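Local coordinates for SPbeta prophage-derived aminoglycoside N(3')-acetyltransferase-like protein YokD (Bacillus subtilis, PDB 2NYG) that binds coenzyme A, is probably an N-acetyltransferase of aminoglycoside-type antibiotics and may contribute to antibiotic resistance, at residues A[229-232]-A[233-237]. Sequence-based numbering, arbitrary orientation.
Sequences QAFE and AEHNM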
ATOM      1  N   GLN A 229     -22.024 -18.553 -11.137  1.00 32.47           N
ATOM      2  CA  GLN A 229     -22.024 -19.948 -11.538  1.00 34.72           C
ATOM      3  C   GLN A 229     -23.173 -20.255 -12.511  1.00 33.49           C
ATOM      4  O   GLN A 229     -23.090 -21.171 -13.325  1.00 33.87           O
ATOM      5  CB  GLN A 229     -22.062 -20.843 -10.293  1.00 35.85           C
ATOM      6  CG  GLN A 229     -20.659 -21.110  -9.718  1.00 39.28           C
ATOM      7  CD  GLN A 229     -20.646 -21.842  -8.367  1.00 42.21           C
ATOM      8  OE1 GLN A 229     -21.394 -22.795  -8.154  1.00 41.89           O
ATOM      9  NE2 GLN A 229     -19.764 -21.407  -7.462  1.00 39.41           N
ATOM     10  N   ALA A 230     -24.233 -19.457 -12.429  1.00 32.69           N
ATOM     11  CA  ALA A 230     -25.381 -19.629 -13.296  1.00 32.61           C
ATOM     12  C   ALA A 230     -25.049 -18.983 -14.652  1.00 33.79           C
ATOM     13  O   ALA A 230     -25.468 -19.451 -15.714  1.00 33.17           O
ATOM     14  CB  ALA A 230     -26.648 -18.954 -12.674  1.00 32.02           C
ATOM     15  N   PHE A 231     -24.272 -17.891 -14.595  1.00 34.15           N
ATOM     16  CA  PHE A 231     -23.859 -17.160 -15.779  1.00 33.73           C
ATOM     17  C   PHE A 231     -22.994 -18.067 -16.629  1.00 33.58           C
ATOM     18  O   PHE A 231     -22.993 -17.964 -17.834  1.00 32.35           O
ATOM     19  CB  PHE A 231     -23.059 -15.936 -15.342  1.00 33.95           C
ATOM     20  CG  PHE A 231     -22.628 -15.022 -16.469  1.00 35.22           C
ATOM     21  CD1 PHE A 231     -23.568 -14.339 -17.231  1.00 34.88           C
ATOM     22  CD2 PHE A 231     -21.276 -14.808 -16.730  1.00 34.10           C
ATOM     23  CE1 PHE A 231     -23.171 -13.472 -18.217  1.00 36.90           C
ATOM     24  CE2 PHE A 231     -20.880 -13.941 -17.714  1.00 32.74           C
ATOM     25  CZ  PHE A 231     -21.816 -13.273 -18.458  1.00 33.57           C
ATOM     26  N   GLU A 232     -22.251 -18.940 -15.973  1.00 34.44           N
ATOM     27  CA  GLU A 232     -21.337 -19.846 -16.627  1.00 34.56           C
ATOM     28  C   GLU A 232     -21.986 -20.984 -17.349  1.00 34.71           C
ATOM     29  O   GLU A 232     -21.325 -21.675 -18.098  1.00 34.77           O
ATOM     30  CB  GLU A 232     -20.393 -20.451 -15.598  1.00 38.75           C
ATOM     31  CG  GLU A 232     -19.016 -19.817 -15.488  1.00 43.60           C
ATOM     32  CD  GLU A 232     -18.156 -20.459 -14.361  1.00 47.97           C
ATOM     33  OE1 GLU A 232     -18.670 -21.407 -13.691  1.00 48.42           O
ATOM     34  OE2 GLU A 232     -16.979 -20.036 -14.149  1.00 49.73           O
ATOM     35  N   ALA A 233     -23.258 -21.218 -17.089  1.00 34.25           N
ATOM     36  CA  ALA A 233     -23.945 -22.323 -17.720  1.00 34.27           C
ATOM     37  C   ALA A 233     -24.010 -22.144 -19.229  1.00 34.66           C
ATOM     38  O   ALA A 233     -23.667 -23.051 -19.974  1.00 33.25           O
ATOM     39  CB  ALA A 233     -25.343 -22.449 -17.147  1.00 33.23           C
ATOM     40  N   GLU A 234     -24.367 -20.934 -19.658  1.00 34.91           N
ATOM     41  CA  GLU A 234     -24.548 -20.644 -21.079  1.00 35.12           C
ATOM     42  C   GLU A 234     -23.849 -19.418 -21.652  1.00 35.79           C
ATOM     43  O   GLU A 234     -24.087 -19.057 -22.794  1.00 37.55           O
ATOM     44  CB  GLU A 234     -26.041 -20.510 -21.357  1.00 30.02           C
ATOM     45  CG  GLU A 234     -26.836 -21.733 -20.988  1.00 29.33           C
ATOM     46  CD  GLU A 234     -28.310 -21.603 -21.289  1.00 29.54           C
ATOM     47  OE1 GLU A 234     -28.997 -20.795 -20.628  1.00 29.76           O
ATOM     48  OE2 GLU A 234     -28.780 -22.317 -22.193  1.00 30.04           O
ATOM     49  N   HIS A 235     -23.013 -18.759 -20.871  1.00 36.82           N
ATOM     50  CA  HIS A 235     -22.352 -17.565 -21.380  1.00 39.08           C
ATOM     51  C   HIS A 235     -20.875 -17.729 -21.676  1.00 40.17           C
ATOM     52  O   HIS A 235     -20.165 -18.446 -20.971  1.00 39.02           O
ATOM     53  CB  HIS A 235     -22.609 -16.413 -20.424  1.00 37.43           C
ATOM     54  CG  HIS A 235     -24.024 -15.953 -20.459  1.00 36.83           C
ATOM     55  ND1 HIS A 235     -24.453 -14.955 -21.305  1.00 38.15           N
ATOM     56  CD2 HIS A 235     -25.137 -16.457 -19.876  1.00 38.95           C
ATOM     57  CE1 HIS A 235     -25.769 -14.866 -21.248  1.00 37.37           C
ATOM     58  NE2 HIS A 235     -26.209 -15.769 -20.390  1.00 37.35           N
ATOM     59  N   ASN A 236     -20.431 -17.084 -22.751  1.00 43.47           N
ATOM     60  CA  ASN A 236     -19.040 -17.170 -23.171  1.00 46.68           C
ATOM     61  C   ASN A 236     -18.149 -16.589 -22.112  1.00 47.45           C
ATOM     62  O   ASN A 236     -18.405 -15.507 -21.586  1.00 47.90           O
ATOM     63  CB  ASN A 236     -18.825 -16.446 -24.493  1.00 49.33           C
ATOM     64  CG  ASN A 236     -19.479 -17.167 -25.656  1.00 52.28           C
ATOM     65  OD1 ASN A 236     -19.335 -18.385 -25.804  1.00 51.54           O
ATOM     66  ND2 ASN A 236     -20.201 -16.418 -26.492  1.00 54.30           N
ATOM     67  N   MET A 237     -17.092 -17.319 -21.807  1.00 47.84           N
ATOM     68  CA  MET A 237     -16.178 -16.903 -20.772  1.00 49.31           C
ATOM     69  C   MET A 237     -14.837 -17.595 -20.963  1.00 48.62           C
ATOM     70  O   MET A 237     -14.778 -18.813 -21.065  1.00 50.75           O
ATOM     71  CB  MET A 237     -16.792 -17.282 -19.433  1.00 49.05           C
ATOM     72  CG  MET A 237     -15.944 -16.938 -18.263  1.00 51.59           C
ATOM     73  SD  MET A 237     -16.663 -17.515 -16.762  1.00 52.66           S
ATOM     74  CE  MET A 237     -18.119 -16.374 -16.659  1.00 54.58           C
TER
HETATM   75  O   HOH W   1     -25.949 -19.599 -18.341  1.00 35.55           O
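Phe231 and His235 meet across the weakly bonded C-terminal turn of helix 224-234, where the chain leaves the helix and heads for strand 238-242, outermost in the mixed sheet of this chain. The two rings lie almost parallel, with planes at 8° and centroids 4.5 Å apart, but they are slid so far past each other that they scarcely overlap. Instead, His235 CB sits over the centre of the Phe231 ring in a CH-pi contact, 3.8 Å from the centroid, while Phe231 CE1 reaches over one face of the imidazole near its rim, 3.5 Å from His235 CG. Phe231 holds its CG anti to the backbone N (chi1 -176°), which carries the ring forward along the helix to meet the residue one turn later.

In the backbone, Ala233 N bonds to Ala230 O at 3.1 Å, a three-residue step as in a 3-10 turn, and His235 N makes only a weak bond to Phe231 O. A water bridges this turn, donating to Ala230 O and weakly accepting from Glu234 N.

Beyond the turn, the extended chain brings Met237 back beside the helix. Met237 CE lies at the edge of the Phe231 ring, near the ring plane and 3.5 Å from Phe231 CD2. Met237 SD rests 3.5 Å from Glu232 CG. The bend at chi3 (-69°) lets the methyl and the sulfur touch these two neighbours together. The acid group of Glu232 also lies alongside the thioether, while its OE2 forms a salt bridge with Arg248 of strand 245-251.

Phe258 of helix 252-268 packs edge-to-face with Phe231 and also meets the His235 ring. This surface turn thus packs against two elements, with Phe231 and His235 on helix 252-268 and Met237 on Arg248 and Phe250 of strand 245-251.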